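Side-chain contacts in nigritoxine (Vibrio nigripulchritudo, PDB 5M41), which acts as a bacterial toxin against crustaceans and insects and is built on a new fold: residues 113-116 against 117-120; 378-382 against 383-387; 428-431 against 432-436; 616-619 against 620-624; 729-732 against 733-737. All coordinates share one frame; numbering follows the deposited sequence.

None of the five contacts touches another; contacts 4 and 5 come nearest, about 10 Å between nearest atoms, while contacts 1 and 5 lie about 91 Å apart between centres. Contacts 1 and 2 are partly buried and contacts 3, 4 and 5 belong to the surface. Helix ends dominate: contact 1 leads from a strand into a short helix, contact 2 joins two helices, contact 4 spans one short helix, and contact 5 leaves a helix. Contact 3 alone is a β-hairpin. A side-chain oxygen accepts two backbone N-H groups in contacts 1 and 3 and one in contacts 4 and 5, whereas contact 2 relies on backbone bonds and, like contact 4, on an edge-to-face aromatic pair.

Contact 1 of 5, residues 113-116 against 117-120; sequences IQQP and SDFN
The turn that carries the chain from the edge strand 110-113 into the short helix 117-120 is tied together by D118. Its CG lies anti to the carbonyl carbon (chi1 -71°), which carries the carboxylate back to two successive N-H groups. D118 OD2 turns its anti lone pair, the one away from OD1, to Q114 N (2.7 Å), and Q115 N, 3.1 Å from D118 OD2, arrives from above the carboxylate plane. In return D118 N donates to Q115 O (2.9 Å), so backbone and side chain of D118 both bond to the loop. P116 O receives weak bonds from F119 N and N120 ND2, and a hydrogen bond from N165 ND2. On the apolar side I113 crosses F119 at about a right angle; its CG2 sits over one ring face, 4.1 Å from the F119 centroid, a CH-pi contact, with F88 of strand 86-90 touching both residues. Two N-H donors on one oxygen should stabilise the charged carboxylate and probably lower its proton affinity.

Contact 2 of 5, residues 378-382 against 383-387; sequences EGFKK and GNFTD
Two backbone bonds close the end of helix 373-382 across G379, F380, G383 and N384. N384 N donates to G379 O (2.9 Å), and G383 N to F380 O (3.1 Å), the latter from well above the carbonyl plane. With G383 at positive phi, the turn is a Schellman motif; a type I turn from G383 to T386 follows and leads into helix 386-396, with F385 at its N-cap position. Aromatic contact is edge-to-face: F385 CD2 stands over the centre of the F380 ring, 3.8 Å from F380 CE1, with the planes at 79° and the centroids 4.9 Å apart. F385 CG lies anti to its carbonyl carbon (chi1 -51°), which sends the ring back against the helix. There its CZ packs 3.8 Å from G379 CA, where the lack of a side chain lets the ring lie close to the backbone. Beside this, N384 OD1 rests 3.5 Å from K382 CB, the two side chains running alongside one another in the same direction. The corner between helices 373-382 and 386-396 packs on A310 and A311 of helix 302-319 through F380, and on the loop residues P250 and F251 through F385.

Contact 3 of 5, residues 428-431 against 432-436; sequences YRNH and EGEVR
Y428 and R436 exchange two nearly straight backbone bonds, Y428 N to R436 O and R436 N to Y428 O, each 2.8 Å. N430 and E434 are joined three times: N430 N donates to E434 O (3.0 Å), E434 N to N430 OD1 (3.0 Å), and N430 ND2 to E434 OE1 (3.1 Å). In the last bond the carboxylate oxygen lies in the amide plane, while the amide nitrogen sits above the carboxylate plane. E432 N also donates to N430 OD1, reaching it from the face opposite to E434 N; these two N-H groups, with the ND2 bond, hold the amide in its rotation. The side chain gets there because CG stands between the backbone N and the carbonyl carbon (chi1 65°), folding it over the turn. G433 N to N430 O closes the type I turn. Packing is lighter: V435 CG2 lies over one face of the R429 guanidinium, 3.6 Å from R429 NH1, and Y428 CE2 touches R436 CB (3.9 Å). With G433 at positive phi and N430 N bonded to E434 O, this is a type I + G1 bulge β-hairpin; strand 354-357 pairs with strand 427-429 and completes a three-stranded sheet.

Contact 4 of 5, residues 616-619 against 620-624; sequences GDFE and NKYGN
F618 and Y622 form an edge-to-face pair, the edge of Y622 directed at the face of F618 with the planes at 63° and centroids 5.7 Å apart. F618 CZ lies 4.0 Å from Y622 CD2, and F618 CE2 is 3.9 Å from Y622 CB. One face of the tyrosine ring is covered by K621 CG, 3.7 Å above its plane and over the centre. At the edge of F618, near its plane, comes G623 O, 3.6 Å from F618 CD2. G623 O also takes a nearly straight CA-H...O contact from E619 CA (3.4 Å). F618 CG is anti to the backbone N (chi1 -169°), an orientation that brings the end of its ring back to Y622 although its CB points away. At the start of the helix D617 is the N-cap: its OD1 accepts from N620 N (3.2 Å), which stands above the carboxylate plane, while OD2 is taken up by a salt bridge to K408. Along the helix, Y622 N donates to F618 O almost in line with the carbonyl (2.9 Å). Y622 OH bonds to D641, and N624 OD1 caps E627 N at the start of helix 625-632. Through F618, helix 618-621 packs on helix 603-614 (Y609, K613) and on helix 625-632, whose W628 adds another edge-to-face contact.

Contact 5 of 5, residues 729-732 against 733-737; sequences VLTN and GRQEL
Two hydrogen bonds turn the chain at the end of helix 719-731, both accepted by T731. R734 N donates to T731 O (3.0 Å, angle 157°), from above the carbonyl plane, and closes a type I' turn in which N732 and G733 both have positive phi. Q735 N donates to T731 OG1 (3.1 Å, angle 159°). T731 OG1 also bonds G727 O one turn back in the helix, so the hydroxyl links the departing loop to the helix body. A chi1 of 78° tucks OG1 over the backbone, where it can meet both Q735 N and G727 O. Among the van der Waals contacts, Q735 crosses T731 at about a right angle, its OE1 3.9 Å from T731 CG2 and its CB 3.8 Å from T731 OG1. R734 lays its aliphatic part along the same turn, with CB 3.3 Å from T731 O. A little further on, L730 CD1 and L737 CD1 meet at 4.1 Å, making a small apolar cluster with L742 of helix 739-751. N732 OD1 accepts from K614 NZ, which also bonds V729 O and so ties the helix end to helix 603-614. T731 thus accepts through both its carbonyl and its hydroxyl and so sets the path of the backbone, while L730 and L737 add an apolar contact shared with the next helix.

Contact 1 of 5, residues 113-116 against 117-120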
loop_
_atom_site.group_PDB
_atom_site.type_symbol
_atom_site.label_atom_id
_atom_site.label_comp_id
_atom_site.label_asym_id
_atom_site.label_seq_id
_atom_site.Cartn_x
_atom_site.Cartn_y
_atom_site.Cartn_z
ATOM N N ILE A 113 48.323 -25.387 -10.785
ATOM C CA ILE A 113 49.266 -25.396 -11.883
ATOM C C ILE A 113 50.552 -26.005 -11.320
ATOM O O ILE A 113 51.276 -25.364 -10.548
ATOM C CB ILE A 113 49.518 -23.987 -12.442
ATOM C CG1 ILE A 113 48.201 -23.321 -12.906
ATOM C CG2 ILE A 113 50.588 -24.018 -13.539
ATOM C CD1 ILE A 113 47.467 -24.028 -14.042
ATOM N N GLN A 114 50.810 -27.258 -11.691
ATOM C CA GLN A 114 52.029 -27.965 -11.259
ATOM C C GLN A 114 53.111 -28.013 -12.347
ATOM O O GLN A 114 54.280 -28.244 -12.052
ATOM C CB GLN A 114 51.685 -29.386 -10.807
ATOM C CG GLN A 114 50.628 -29.428 -9.711
ATOM C CD GLN A 114 50.062 -30.823 -9.512
ATOM O OE1 GLN A 114 50.657 -31.819 -9.954
ATOM N NE2 GLN A 114 48.904 -30.905 -8.851
ATOM N N GLN A 115 52.715 -27.806 -13.597
ATOM C CA GLN A 115 53.658 -27.822 -14.719
ATOM C C GLN A 115 53.107 -26.992 -15.866
ATOM O O GLN A 115 51.896 -26.795 -15.950
ATOM C CB GLN A 115 53.913 -29.262 -15.194
ATOM C CG GLN A 115 52.659 -29.994 -15.684
ATOM C CD GLN A 115 52.918 -31.479 -15.923
ATOM O OE1 GLN A 115 53.917 -31.854 -16.514
ATOM N NE2 GLN A 115 52.021 -32.320 -15.445
ATOM N N PRO A 116 53.989 -26.512 -16.765
ATOM C CA PRO A 116 53.546 -25.702 -17.915
ATOM C C PRO A 116 52.319 -26.235 -18.656
ATOM O O PRO A 116 51.418 -25.460 -19.008
ATOM C CB PRO A 116 54.783 -25.695 -18.820
ATOM C CG PRO A 116 55.921 -25.708 -17.851
ATOM C CD PRO A 116 55.466 -26.600 -16.712
ATOM N N SER A 117 52.271 -27.545 -18.864
ATOM C CA SER A 117 51.188 -28.177 -19.623
ATOM C C SER A 117 49.814 -27.988 -18.995
ATOM O O SER A 117 48.799 -28.061 -19.700
ATOM C CB SER A 117 51.462 -29.676 -19.838
ATOM O OG SER A 117 50.988 -30.460 -18.745
ATOM N N ASP A 118 49.775 -27.756 -17.681
ATOM C CA ASP A 118 48.513 -27.460 -16.984
ATOM C C ASP A 118 47.791 -26.212 -17.534
ATOM O O ASP A 118 46.568 -26.184 -17.582
ATOM C CB ASP A 118 48.735 -27.329 -15.468
ATOM C CG ASP A 118 49.050 -28.671 -14.783
ATOM O OD1 ASP A 118 48.603 -29.728 -15.285
ATOM O OD2 ASP A 118 49.720 -28.662 -13.718
ATOM N N PHE A 119 48.552 -25.185 -17.923
ATOM C CA PHE A 119 48.002 -24.002 -18.627
ATOM C C PHE A 119 47.358 -24.380 -19.968
ATOM O O PHE A 119 46.318 -23.833 -20.349
ATOM C CB PHE A 119 49.084 -22.922 -18.843
ATOM C CG PHE A 119 49.387 -22.095 -17.606
ATOM C CD1 PHE A 119 48.389 -21.345 -16.985
ATOM C CD2 PHE A 119 50.671 -22.056 -17.080
ATOM C CE1 PHE A 119 48.661 -20.582 -15.849
ATOM C CE2 PHE A 119 50.962 -21.300 -15.947
ATOM C CZ PHE A 119 49.951 -20.556 -15.330
ATOM N N ASN A 120 47.962 -25.344 -20.668
ATOM C CA ASN A 120 47.479 -25.734 -21.993
ATOM C C ASN A 120 46.119 -26.414 -21.979
ATOM O O ASN A 120 45.380 -26.335 -22.960
ATOM C CB ASN A 120 48.519 -26.590 -22.724
ATOM C CG ASN A 120 49.778 -25.810 -23.032
ATOM O OD1 ASN A 120 50.025 -25.448 -24.178
ATOM N ND2 ASN A 120 50.565 -25.518 -22.005
#

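Contact 2 of 5, residues 378-382 against 383-387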
loop_
_atom_site.group_PDB
_atom_site.type_symbol
_atom_site.label_atom_id
_atom_site.label_comp_id
_atom_site.label_asym_id
_atom_site.label_seq_id
_atom_site.Cartn_x
_atom_site.Cartn_y
_atom_site.Cartn_z
ATOM N N GLU A 378 6.813 -14.796 -11.239
ATOM C CA GLU A 378 7.604 -15.838 -10.587
ATOM C C GLU A 378 7.332 -15.853 -9.089
ATOM O O GLU A 378 7.186 -16.911 -8.504
ATOM C CB GLU A 378 9.092 -15.680 -10.891
ATOM C CG GLU A 378 9.432 -16.047 -12.336
ATOM C CD GLU A 378 10.884 -15.765 -12.732
ATOM O OE1 GLU A 378 11.728 -15.494 -11.844
ATOM O OE2 GLU A 378 11.191 -15.830 -13.949
ATOM N N GLY A 379 7.233 -14.676 -8.476
ATOM C CA GLY A 379 6.929 -14.584 -7.047
ATOM C C GLY A 379 5.562 -15.185 -6.692
ATOM O O GLY A 379 5.401 -15.814 -5.648
ATOM N N PHE A 380 4.571 -14.972 -7.548
ATOM C CA PHE A 380 3.261 -15.585 -7.330
ATOM C C PHE A 380 3.309 -17.098 -7.471
ATOM O O PHE A 380 2.753 -17.804 -6.635
ATOM C CB PHE A 380 2.188 -14.986 -8.244
ATOM C CG PHE A 380 1.605 -13.708 -7.720
ATOM C CD1 PHE A 380 0.847 -13.697 -6.546
ATOM C CD2 PHE A 380 1.781 -12.521 -8.416
ATOM C CE1 PHE A 380 0.295 -12.507 -6.065
ATOM C CE2 PHE A 380 1.238 -11.342 -7.948
ATOM C CZ PHE A 380 0.499 -11.333 -6.770
ATOM N N LYS A 381 3.981 -17.581 -8.513
ATOM C CA LYS A 381 4.236 -19.015 -8.688
ATOM C C LYS A 381 4.852 -19.665 -7.444
ATOM O O LYS A 381 4.535 -20.806 -7.118
ATOM C CB LYS A 381 5.187 -19.250 -9.867
ATOM C CG LYS A 381 4.531 -19.348 -11.231
ATOM C CD LYS A 381 5.556 -19.758 -12.285
ATOM C CE LYS A 381 4.996 -19.556 -13.683
ATOM N NZ LYS A 381 6.062 -19.121 -14.624
ATOM N N LYS A 382 5.747 -18.947 -6.765
ATOM C CA LYS A 382 6.444 -19.504 -5.607
ATOM C C LYS A 382 5.692 -19.278 -4.282
ATOM O O LYS A 382 6.093 -19.791 -3.239
ATOM C CB LYS A 382 7.869 -18.941 -5.525
ATOM C CG LYS A 382 8.854 -19.528 -6.535
ATOM C CD LYS A 382 10.151 -18.724 -6.538
ATOM C CE LYS A 382 11.182 -19.263 -7.522
ATOM N NZ LYS A 382 10.895 -18.918 -8.947
ATOM N N GLY A 383 4.619 -18.493 -4.319
ATOM C CA GLY A 383 3.890 -18.149 -3.098
ATOM C C GLY A 383 4.580 -17.088 -2.251
ATOM O O GLY A 383 4.249 -16.929 -1.076
ATOM N N ASN A 384 5.522 -16.349 -2.849
ATOM C CA ASN A 384 6.310 -15.325 -2.128
ATOM C C ASN A 384 5.542 -14.142 -1.551
ATOM O O ASN A 384 6.052 -13.457 -0.660
ATOM C CB ASN A 384 7.429 -14.770 -3.020
ATOM C CG ASN A 384 8.512 -15.784 -3.292
ATOM O OD1 ASN A 384 8.544 -16.896 -2.709
ATOM N ND2 ASN A 384 9.405 -15.423 -4.163
ATOM N N PHE A 385 4.329 -13.911 -2.044
ATOM C CA PHE A 385 3.552 -12.738 -1.633
ATOM C C PHE A 385 2.395 -13.113 -0.721
ATOM O O PHE A 385 1.616 -12.265 -0.339
ATOM C CB PHE A 385 3.044 -11.975 -2.878
ATOM C CG PHE A 385 4.132 -11.661 -3.878
ATOM C CD1 PHE A 385 5.345 -11.129 -3.456
ATOM C CD2 PHE A 385 3.947 -11.896 -5.233
ATOM C CE1 PHE A 385 6.364 -10.851 -4.360
ATOM C CE2 PHE A 385 4.951 -11.600 -6.155
ATOM C CZ PHE A 385 6.172 -11.078 -5.720
ATOM N N THR A 386 2.321 -14.383 -0.331
ATOM C CA THR A 386 1.140 -14.914 0.382
ATOM C C THR A 386 0.986 -14.411 1.821
ATOM O O THR A 386 -0.119 -14.071 2.235
ATOM C CB THR A 386 1.135 -16.464 0.330
ATOM O OG1 THR A 386 1.054 -16.865 -1.036
ATOM C CG2 THR A 386 -0.028 -17.094 1.144
ATOM N N ASP A 387 2.076 -14.352 2.583
ATOM C CA ASP A 387 1.979 -13.804 3.946
ATOM C C ASP A 387 1.566 -12.334 3.896
ATOM O O ASP A 387 0.796 -11.865 4.725
ATOM C CB ASP A 387 3.299 -13.938 4.719
ATOM C CG ASP A 387 3.654 -15.399 5.055
ATOM O OD1 ASP A 387 2.767 -16.279 5.007
ATOM O OD2 ASP A 387 4.832 -15.662 5.385
#

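Contact 3 of 5, residues 428-431 against 432-436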
loop_
_atom_site.group_PDB
_atom_site.type_symbol
_atom_site.label_atom_id
_atom_site.label_comp_id
_atom_site.label_asym_id
_atom_site.label_seq_id
_atom_site.Cartn_x
_atom_site.Cartn_y
_atom_site.Cartn_z
ATOM N N TYR A 428 14.977 4.117 -5.661
ATOM C CA TYR A 428 15.382 4.662 -6.948
ATOM C C TYR A 428 16.487 5.678 -6.729
ATOM O O TYR A 428 16.714 6.133 -5.607
ATOM C CB TYR A 428 14.210 5.327 -7.683
ATOM C CG TYR A 428 13.791 6.676 -7.132
ATOM C CD1 TYR A 428 14.144 7.860 -7.789
ATOM C CD2 TYR A 428 13.026 6.768 -5.958
ATOM C CE1 TYR A 428 13.739 9.108 -7.305
ATOM C CE2 TYR A 428 12.639 8.000 -5.451
ATOM C CZ TYR A 428 12.993 9.163 -6.124
ATOM O OH TYR A 428 12.585 10.377 -5.617
ATOM N N ARG A 429 17.190 5.995 -7.801
ATOM C CA ARG A 429 18.241 6.980 -7.752
ATOM C C ARG A 429 17.775 8.176 -8.564
ATOM O O ARG A 429 17.503 8.056 -9.758
ATOM C CB ARG A 429 19.544 6.394 -8.315
ATOM C CG ARG A 429 20.688 7.399 -8.447
ATOM C CD ARG A 429 21.893 6.780 -9.151
ATOM N NE ARG A 429 21.995 5.378 -8.773
ATOM C CZ ARG A 429 22.666 4.924 -7.713
ATOM N NH1 ARG A 429 23.356 5.751 -6.923
ATOM N NH2 ARG A 429 22.657 3.625 -7.453
ATOM N N ASN A 430 17.652 9.320 -7.902
ATOM C CA ASN A 430 17.232 10.545 -8.581
ATOM C C ASN A 430 18.340 11.115 -9.467
ATOM O O ASN A 430 19.433 10.538 -9.595
ATOM C CB ASN A 430 16.711 11.589 -7.583
ATOM C CG ASN A 430 17.785 12.086 -6.626
ATOM O OD1 ASN A 430 18.972 12.123 -6.962
ATOM N ND2 ASN A 430 17.366 12.490 -5.426
ATOM N N HIS A 431 18.054 12.258 -10.073
ATOM C CA HIS A 431 18.948 12.834 -11.071
ATOM C C HIS A 431 20.315 13.183 -10.519
ATOM O O HIS A 431 21.308 13.129 -11.246
ATOM C CB HIS A 431 18.260 14.013 -11.765
ATOM C CG HIS A 431 16.811 13.731 -12.150
ATOM N ND1 HIS A 431 16.463 12.765 -13.031
ATOM C CD2 HIS A 431 15.614 14.323 -11.728
ATOM C CE1 HIS A 431 15.121 12.744 -13.172
ATOM N NE2 HIS A 431 14.603 13.699 -12.375
ATOM N N GLU A 432 20.385 13.494 -9.223
ATOM C CA GLU A 432 21.646 13.892 -8.581
ATOM C C GLU A 432 22.340 12.746 -7.846
ATOM O O GLU A 432 23.261 12.970 -7.063
ATOM C CB GLU A 432 21.436 15.077 -7.630
ATOM C CG GLU A 432 20.429 16.105 -8.115
ATOM C CD GLU A 432 19.013 15.747 -7.707
ATOM O OE1 GLU A 432 18.794 15.508 -6.499
ATOM O OE2 GLU A 432 18.124 15.697 -8.589
ATOM N N GLY A 433 21.900 11.519 -8.096
ATOM C CA GLY A 433 22.572 10.347 -7.541
ATOM C C GLY A 433 22.156 9.901 -6.143
ATOM O O GLY A 433 22.751 8.966 -5.600
ATOM N N GLU A 434 21.137 10.541 -5.561
ATOM C CA GLU A 434 20.652 10.149 -4.237
ATOM C C GLU A 434 19.707 8.931 -4.325
ATOM O O GLU A 434 18.736 8.927 -5.098
ATOM C CB GLU A 434 19.927 11.317 -3.556
ATOM C CG GLU A 434 20.777 12.558 -3.296
ATOM C CD GLU A 434 19.942 13.833 -3.132
ATOM O OE1 GLU A 434 18.699 13.750 -2.982
ATOM O OE2 GLU A 434 20.536 14.935 -3.151
ATOM N N VAL A 435 19.988 7.906 -3.532
ATOM C CA VAL A 435 19.128 6.733 -3.494
ATOM C C VAL A 435 18.026 6.970 -2.449
ATOM O O VAL A 435 18.325 7.283 -1.295
ATOM C CB VAL A 435 19.927 5.444 -3.176
ATOM C CG1 VAL A 435 18.985 4.256 -3.093
ATOM C CG2 VAL A 435 20.992 5.180 -4.253
ATOM N N ARG A 436 16.758 6.858 -2.857
ATOM C CA ARG A 436 15.608 7.090 -1.977
ATOM C C ARG A 436 14.566 5.987 -2.162
ATOM O O ARG A 436 14.444 5.445 -3.252
ATOM C CB ARG A 436 14.932 8.433 -2.310
ATOM C CG ARG A 436 15.848 9.646 -2.337
ATOM C CD ARG A 436 15.050 10.937 -2.430
ATOM N NE ARG A 436 15.668 12.015 -1.660
ATOM C CZ ARG A 436 15.118 13.207 -1.469
ATOM N NH1 ARG A 436 13.932 13.485 -1.996
ATOM N NH2 ARG A 436 15.754 14.124 -0.754
#

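Contact 4 of 5, residues 616-619 against 620-624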
loop_
_atom_site.group_PDB
_atom_site.type_symbol
_atom_site.label_atom_id
_atom_site.label_comp_id
_atom_site.label_asym_id
_atom_site.label_seq_id
_atom_site.Cartn_x
_atom_site.Cartn_y
_atom_site.Cartn_z
ATOM N N GLY A 616 -8.399 6.971 17.772
ATOM C CA GLY A 616 -7.528 6.611 16.660
ATOM C C GLY A 616 -7.681 5.156 16.257
ATOM O O GLY A 616 -7.144 4.743 15.235
ATOM N N ASP A 617 -8.411 4.383 17.063
ATOM C CA ASP A 617 -8.682 2.972 16.767
ATOM C C ASP A 617 -10.125 2.581 17.121
ATOM O O ASP A 617 -10.379 1.908 18.129
ATOM C CB ASP A 617 -7.669 2.078 17.495
ATOM C CG ASP A 617 -7.723 0.612 17.041
ATOM O OD1 ASP A 617 -8.651 0.208 16.297
ATOM O OD2 ASP A 617 -6.822 -0.152 17.451
ATOM N N PHE A 618 -11.067 2.965 16.267
ATOM C CA PHE A 618 -12.471 2.690 16.526
ATOM C C PHE A 618 -12.727 1.222 16.841
ATOM O O PHE A 618 -13.418 0.914 17.812
ATOM C CB PHE A 618 -13.334 3.106 15.332
ATOM C CG PHE A 618 -14.813 3.094 15.622
ATOM C CD1 PHE A 618 -15.450 4.244 16.065
ATOM C CD2 PHE A 618 -15.561 1.927 15.467
ATOM C CE1 PHE A 618 -16.806 4.243 16.326
ATOM C CE2 PHE A 618 -16.925 1.918 15.723
ATOM C CZ PHE A 618 -17.547 3.082 16.160
ATOM N N GLU A 619 -12.191 0.325 16.016
ATOM C CA GLU A 619 -12.442 -1.114 16.165
ATOM C C GLU A 619 -12.083 -1.624 17.548
ATOM O O GLU A 619 -12.797 -2.445 18.113
ATOM C CB GLU A 619 -11.677 -1.933 15.128
ATOM C CG GLU A 619 -12.443 -2.135 13.836
ATOM C CD GLU A 619 -12.258 -3.519 13.229
ATOM O OE1 GLU A 619 -11.874 -3.599 12.044
ATOM O OE2 GLU A 619 -12.516 -4.525 13.926
ATOM N N ASN A 620 -10.970 -1.136 18.084
ATOM C CA ASN A 620 -10.548 -1.523 19.422
ATOM C C ASN A 620 -11.561 -1.135 20.491
ATOM O O ASN A 620 -11.803 -1.901 21.419
ATOM C CB ASN A 620 -9.186 -0.917 19.766
ATOM C CG ASN A 620 -8.753 -1.246 21.175
ATOM O OD1 ASN A 620 -8.379 -2.377 21.475
ATOM N ND2 ASN A 620 -8.826 -0.264 22.053
ATOM N N LYS A 621 -12.150 0.051 20.345
ATOM C CA LYS A 621 -13.062 0.611 21.336
ATOM C C LYS A 621 -14.485 0.069 21.217
ATOM O O LYS A 621 -15.052 -0.418 22.186
ATOM C CB LYS A 621 -13.057 2.141 21.231
ATOM C CG LYS A 621 -14.007 2.863 22.172
ATOM C CD LYS A 621 -13.608 2.722 23.639
ATOM C CE LYS A 621 -14.809 3.008 24.538
ATOM N NZ LYS A 621 -14.470 3.062 25.989
ATOM N N TYR A 622 -15.077 0.193 20.036
ATOM C CA TYR A 622 -16.388 -0.370 19.787
ATOM C C TYR A 622 -16.172 -1.418 18.715
ATOM O O TYR A 622 -15.037 -1.705 18.359
ATOM C CB TYR A 622 -17.367 0.722 19.370
ATOM C CG TYR A 622 -17.520 1.796 20.424
ATOM C CD1 TYR A 622 -17.915 1.469 21.723
ATOM C CD2 TYR A 622 -17.268 3.134 20.131
ATOM C CE1 TYR A 622 -18.046 2.443 22.704
ATOM C CE2 TYR A 622 -17.402 4.120 21.102
ATOM C CZ TYR A 622 -17.793 3.770 22.387
ATOM O OH TYR A 622 -17.933 4.736 23.360
ATOM N N GLY A 623 -17.212 -2.022 18.185
ATOM C CA GLY A 623 -16.926 -3.132 17.273
ATOM C C GLY A 623 -16.306 -2.761 15.934
ATOM O O GLY A 623 -15.752 -1.674 15.744
ATOM N N ASN A 624 -16.394 -3.706 15.009
ATOM C CA ASN A 624 -16.347 -3.424 13.594
ATOM C C ASN A 624 -17.102 -2.114 13.296
ATOM O O ASN A 624 -18.271 -1.944 13.683
ATOM C CB ASN A 624 -16.982 -4.606 12.874
ATOM C CG ASN A 624 -17.046 -4.427 11.377
ATOM O OD1 ASN A 624 -17.580 -3.454 10.871
ATOM N ND2 ASN A 624 -16.540 -5.411 10.661
#

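Contact 5 of 5, residues 729-732 against 733-737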
loop_
_atom_site.group_PDB
_atom_site.type_symbol
_atom_site.label_atom_id
_atom_site.label_comp_id
_atom_site.label_asym_id
_atom_site.label_seq_id
_atom_site.Cartn_x
_atom_site.Cartn_y
_atom_site.Cartn_z
ATOM N N VAL A 729 -16.429 16.551 23.018
ATOM C CA VAL A 729 -15.845 16.144 21.753
ATOM C C VAL A 729 -14.513 16.884 21.544
ATOM O O VAL A 729 -13.496 16.289 21.173
ATOM C CB VAL A 729 -16.867 16.381 20.605
ATOM C CG1 VAL A 729 -16.192 16.647 19.291
ATOM C CG2 VAL A 729 -17.837 15.201 20.491
ATOM N N LEU A 730 -14.511 18.176 21.810
ATOM C CA LEU A 730 -13.343 18.974 21.505
ATOM C C LEU A 730 -12.291 18.999 22.597
ATOM O O LEU A 730 -11.111 19.172 22.286
ATOM C CB LEU A 730 -13.732 20.400 21.124
ATOM C CG LEU A 730 -14.714 20.531 19.955
ATOM C CD1 LEU A 730 -15.183 21.963 19.803
ATOM C CD2 LEU A 730 -14.109 20.019 18.646
ATOM N N THR A 731 -12.696 18.846 23.860
ATOM C CA THR A 731 -11.751 19.030 24.977
ATOM C C THR A 731 -11.787 17.927 26.036
ATOM O O THR A 731 -11.198 18.081 27.108
ATOM C CB THR A 731 -11.920 20.408 25.674
ATOM O OG1 THR A 731 -13.057 20.384 26.552
ATOM C CG2 THR A 731 -12.076 21.568 24.653
ATOM N N ASN A 732 -12.480 16.825 25.750
ATOM C CA ASN A 732 -12.673 15.753 26.737
ATOM C C ASN A 732 -13.318 16.264 28.028
ATOM O O ASN A 732 -13.091 15.714 29.090
ATOM C CB ASN A 732 -11.351 15.018 27.049
ATOM C CG ASN A 732 -10.776 14.301 25.844
ATOM O OD1 ASN A 732 -11.471 14.027 24.865
ATOM N ND2 ASN A 732 -9.496 14.003 25.906
ATOM N N GLY A 733 -14.119 17.319 27.919
ATOM C CA GLY A 733 -14.818 17.892 29.070
ATOM C C GLY A 733 -13.919 18.686 30.016
ATOM O O GLY A 733 -14.311 18.980 31.143
ATOM N N ARG A 734 -12.713 19.027 29.567
ATOM C CA ARG A 734 -11.759 19.777 30.403
ATOM C C ARG A 734 -12.042 21.272 30.384
ATOM O O ARG A 734 -11.740 21.971 31.330
ATOM C CB ARG A 734 -10.313 19.503 29.970
ATOM C CG ARG A 734 -9.724 18.214 30.536
ATOM C CD ARG A 734 -8.593 17.712 29.655
ATOM N NE ARG A 734 -7.383 17.412 30.427
ATOM C CZ ARG A 734 -6.196 17.091 29.903
ATOM N NH1 ARG A 734 -6.018 17.012 28.584
ATOM N NH2 ARG A 734 -5.171 16.847 30.708
ATOM N N GLN A 735 -12.639 21.760 29.309
ATOM C CA GLN A 735 -12.935 23.183 29.202
ATOM C C GLN A 735 -14.428 23.442 29.001
ATOM O O GLN A 735 -15.066 22.798 28.179
ATOM C CB GLN A 735 -12.109 23.795 28.064
ATOM C CG GLN A 735 -12.321 25.279 27.881
ATOM C CD GLN A 735 -11.531 25.837 26.714
ATOM O OE1 GLN A 735 -11.571 25.302 25.602
ATOM N NE2 GLN A 735 -10.799 26.931 26.966
ATOM N N GLU A 736 -14.972 24.384 29.761
ATOM C CA GLU A 736 -16.369 24.805 29.626
ATOM C C GLU A 736 -16.490 25.707 28.414
ATOM O O GLU A 736 -15.829 26.741 28.337
ATOM C CB GLU A 736 -16.840 25.552 30.885
ATOM C CG GLU A 736 -16.829 24.699 32.148
ATOM C CD GLU A 736 -17.662 23.438 31.991
ATOM O OE1 GLU A 736 -18.902 23.561 31.921
ATOM O OE2 GLU A 736 -17.079 22.329 31.918
ATOM N N LEU A 737 -17.306 25.302 27.448
ATOM C CA LEU A 737 -17.455 26.098 26.229
ATOM C C LEU A 737 -18.817 26.771 26.189
ATOM O O LEU A 737 -19.775 26.266 26.761
ATOM C CB LEU A 737 -17.266 25.228 24.986
ATOM C CG LEU A 737 -15.925 24.518 24.753
ATOM C CD1 LEU A 737 -16.013 23.661 23.492
ATOM C CD2 LEU A 737 -14.795 25.539 24.637
#